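Local coordinates for flagellar hook protein FlgE (Caulobacter crescentus CB15, PDB 5AY6), which builds the bacterial flagellar hook, which probably acts as the universal joint passing rotation from the motor to the filament, at residues 244-249 against 263-268. Sequence-based numbering, arbitrary orientation.
Sequences TIKSSG and PTPPTW
A single beta bridge in the D2 region of FlgE joins the end of edge strand 242-245 to the long loop that follows it, before strand 277-291. K246 faces T267 across the bridge and uses both its backbone groups, in the pattern of a parallel pair. Its N gives an almost straight bond (169°) to O of P266, N to O 2.8 Å, and its O takes the N-H of W268, N to O 3.0 Å; both donors lie in the plane of the carbonyl they meet.

One residue before K246, the I245 side chain crosses the W268 indole at about a right angle. I245 CG2, anti to its own backbone N, sits over one face as a CH-pi contact, 3.5 Å from the centroid of the five-membered ring, while CD1 reaches the six-membered ring, 3.6 Å from W268 CH2. An alanine at W268 would take this face away from I245 and would probably loosen the loop against the strand.

K246 CG, anti to its own carbonyl carbon (chi1 -53°), lies 3.9 Å from P265 CG; beyond it the chain folds twice and leads away, so that NZ forms a salt bridge with E276. T267 OG1 turns back to O of P265, 2.8 Å away. Beyond the bridge a water joins the two backbones, accepting from G249 N at 2.8 Å and donating to W268 O.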
ATOM      1  N   THR A 244      -6.068   6.800 -18.500  1.00  8.00           N
ATOM      2  CA  THR A 244      -5.634   7.323 -19.788  1.00 10.80           C
ATOM      3  C   THR A 244      -4.113   7.279 -19.870  1.00 11.81           C
ATOM      4  O   THR A 244      -3.425   7.850 -19.027  1.00 13.62           O
ATOM      5  CB  THR A 244      -6.111   8.775 -20.027  1.00 13.55           C
ATOM      6  OG1 THR A 244      -7.542   8.830 -19.999  1.00 11.16           O
ATOM      7  CG2 THR A 244      -5.627   9.279 -21.380  1.00  9.66           C
ATOM      8  N   ILE A 245      -3.596   6.583 -20.873  1.00 11.24           N
ATOM      9  CA  ILE A 245      -2.168   6.595 -21.160  1.00  6.72           C
ATOM     10  C   ILE A 245      -1.952   7.504 -22.363  1.00 12.74           C
ATOM     11  O   ILE A 245      -2.561   7.298 -23.411  1.00 12.35           O
ATOM     12  CB  ILE A 245      -1.624   5.183 -21.445  1.00 10.58           C
ATOM     13  CG1 ILE A 245      -1.915   4.258 -20.263  1.00 10.84           C
ATOM     14  CG2 ILE A 245      -0.129   5.240 -21.722  1.00 13.65           C
ATOM     15  CD1 ILE A 245      -1.458   2.830 -20.467  1.00 13.14           C
ATOM     16  N   LYS A 246      -1.111   8.523 -22.210  1.00  9.98           N
ATOM     17  CA  LYS A 246      -0.961   9.518 -23.269  1.00  8.78           C
ATOM     18  C   LYS A 246      -0.172   8.970 -24.439  1.00  9.89           C
ATOM     19  O   LYS A 246       0.585   8.010 -24.294  1.00 14.03           O
ATOM     20  CB  LYS A 246      -0.296  10.787 -22.731  1.00  7.66           C
ATOM     21  CG  LYS A 246      -0.980  11.360 -21.507  1.00 10.01           C
ATOM     22  CD  LYS A 246      -2.441  11.702 -21.772  1.00 10.57           C
ATOM     23  CE  LYS A 246      -2.589  13.111 -22.327  1.00 15.19           C
ATOM     24  NZ  LYS A 246      -4.023  13.491 -22.489  1.00 14.46           N
ATOM     25  N   SER A 247      -0.365   9.598 -25.597  1.00  9.18           N
ATOM     26  CA  SER A 247       0.294   9.229 -26.837  1.00 12.02           C
ATOM     27  C   SER A 247       1.807   9.217 -26.704  1.00 12.22           C
ATOM     28  O   SER A 247       2.367   9.917 -25.863  1.00 12.76           O
ATOM     29  CB  SER A 247      -0.112  10.207 -27.947  1.00 13.26           C
ATOM     30  OG  SER A 247       0.563   9.937 -29.162  1.00 17.08           O
ATOM     31  N   SER A 248       2.466   8.415 -27.530  1.00 10.35           N
ATOM     32  CA  SER A 248       3.900   8.547 -27.690  1.00 12.56           C
ATOM     33  C   SER A 248       4.175  10.004 -28.031  1.00 14.89           C
ATOM     34  O   SER A 248       3.451  10.602 -28.827  1.00 12.20           O
ATOM     35  CB  SER A 248       4.427   7.614 -28.781  1.00 13.73           C
ATOM     36  OG  SER A 248       4.249   6.253 -28.424  1.00 15.80           O
ATOM     37  N   GLY A 249       5.178  10.590 -27.387  1.00 14.32           N
ATOM     38  CA  GLY A 249       5.564  11.954 -27.688  1.00 15.32           C
ATOM     39  C   GLY A 249       4.702  13.042 -27.074  1.00 17.13           C
ATOM     40  O   GLY A 249       4.922  14.221 -27.351  1.00 10.27           O
ATOM     41  N   PRO A 263       1.864  15.744 -11.877  1.00 15.10           N
ATOM     42  CA  PRO A 263       2.952  14.794 -12.109  1.00  9.10           C
ATOM     43  C   PRO A 263       2.828  14.252 -13.523  1.00  8.55           C
ATOM     44  O   PRO A 263       1.702  14.087 -14.002  1.00 12.66           O
ATOM     45  CB  PRO A 263       2.710  13.702 -11.061  1.00 15.53           C
ATOM     46  CG  PRO A 263       1.905  14.369 -10.000  1.00 19.03           C
ATOM     47  CD  PRO A 263       1.035  15.359 -10.722  1.00 12.78           C
ATOM     48  N   THR A 264       3.951  14.031 -14.195  1.00  8.70           N
ATOM     49  CA  THR A 264       3.910  13.601 -15.581  1.00  6.98           C
ATOM     50  C   THR A 264       3.071  12.343 -15.679  1.00  9.04           C
ATOM     51  O   THR A 264       3.379  11.342 -15.028  1.00  8.27           O
ATOM     52  CB  THR A 264       5.308  13.336 -16.141  1.00  8.69           C
ATOM     53  OG1 THR A 264       6.102  14.524 -16.018  1.00 10.74           O
ATOM     54  CG2 THR A 264       5.211  12.947 -17.602  1.00 10.03           C
ATOM     55  N   PRO A 265       1.983  12.405 -16.464  1.00 10.23           N
ATOM     56  CA  PRO A 265       1.065  11.270 -16.592  1.00 12.02           C
ATOM     57  C   PRO A 265       1.718  10.106 -17.318  1.00 13.50           C
ATOM     58  O   PRO A 265       2.716  10.313 -18.014  1.00 10.50           O
ATOM     59  CB  PRO A 265      -0.093  11.846 -17.416  1.00  9.19           C
ATOM     60  CG  PRO A 265       0.542  12.930 -18.230  1.00 12.92           C
ATOM     61  CD  PRO A 265       1.564  13.546 -17.297  1.00 11.16           C
ATOM     62  N   PRO A 266       1.167   8.894 -17.153  1.00 11.09           N
ATOM     63  CA  PRO A 266       1.630   7.747 -17.934  1.00  7.82           C
ATOM     64  C   PRO A 266       1.589   8.069 -19.418  1.00 10.50           C
ATOM     65  O   PRO A 266       0.550   8.479 -19.938  1.00  9.22           O
ATOM     66  CB  PRO A 266       0.631   6.636 -17.569  1.00 10.47           C
ATOM     67  CG  PRO A 266      -0.555   7.354 -17.001  1.00 10.34           C
ATOM     68  CD  PRO A 266       0.017   8.550 -16.304  1.00  6.51           C
ATOM     69  N   THR A 267       2.729   7.911 -20.077  1.00  8.97           N
ATOM     70  CA  THR A 267       2.890   8.284 -21.473  1.00  8.95           C
ATOM     71  C   THR A 267       3.606   7.143 -22.196  1.00  9.30           C
ATOM     72  O   THR A 267       4.648   6.694 -21.734  1.00  9.01           O
ATOM     73  CB  THR A 267       3.701   9.597 -21.606  1.00 12.62           C
ATOM     74  OG1 THR A 267       3.096  10.631 -20.812  1.00 10.40           O
ATOM     75  CG2 THR A 267       3.788  10.046 -23.054  1.00 10.03           C
ATOM     76  N   TRP A 268       3.042   6.671 -23.307  1.00 11.16           N
ATOM     77  CA  TRP A 268       3.629   5.575 -24.082  1.00 10.97           C
ATOM     78  C   TRP A 268       5.064   5.887 -24.499  1.00 10.80           C
ATOM     79  O   TRP A 268       5.386   7.020 -24.849  1.00 13.40           O
ATOM     80  CB  TRP A 268       2.804   5.285 -25.343  1.00 11.42           C
ATOM     81  CG  TRP A 268       1.462   4.653 -25.125  1.00 10.10           C
ATOM     82  CD1 TRP A 268       0.255   5.125 -25.564  1.00  9.50           C
ATOM     83  CD2 TRP A 268       1.187   3.427 -24.443  1.00  9.77           C
ATOM     84  NE1 TRP A 268      -0.753   4.270 -25.192  1.00 13.62           N
ATOM     85  CE2 TRP A 268      -0.207   3.213 -24.503  1.00 10.70           C
ATOM     86  CE3 TRP A 268       1.982   2.480 -23.784  1.00 12.28           C
ATOM     87  CZ2 TRP A 268      -0.825   2.106 -23.928  1.00 11.70           C
ATOM     88  CZ3 TRP A 268       1.365   1.374 -23.213  1.00  9.02           C
ATOM     89  CH2 TRP A 268      -0.023   1.199 -23.290  1.00 16.67           C
TER
HETATM   90  O   HOH W   1       6.693   9.218 -25.512  1.00 12.82           O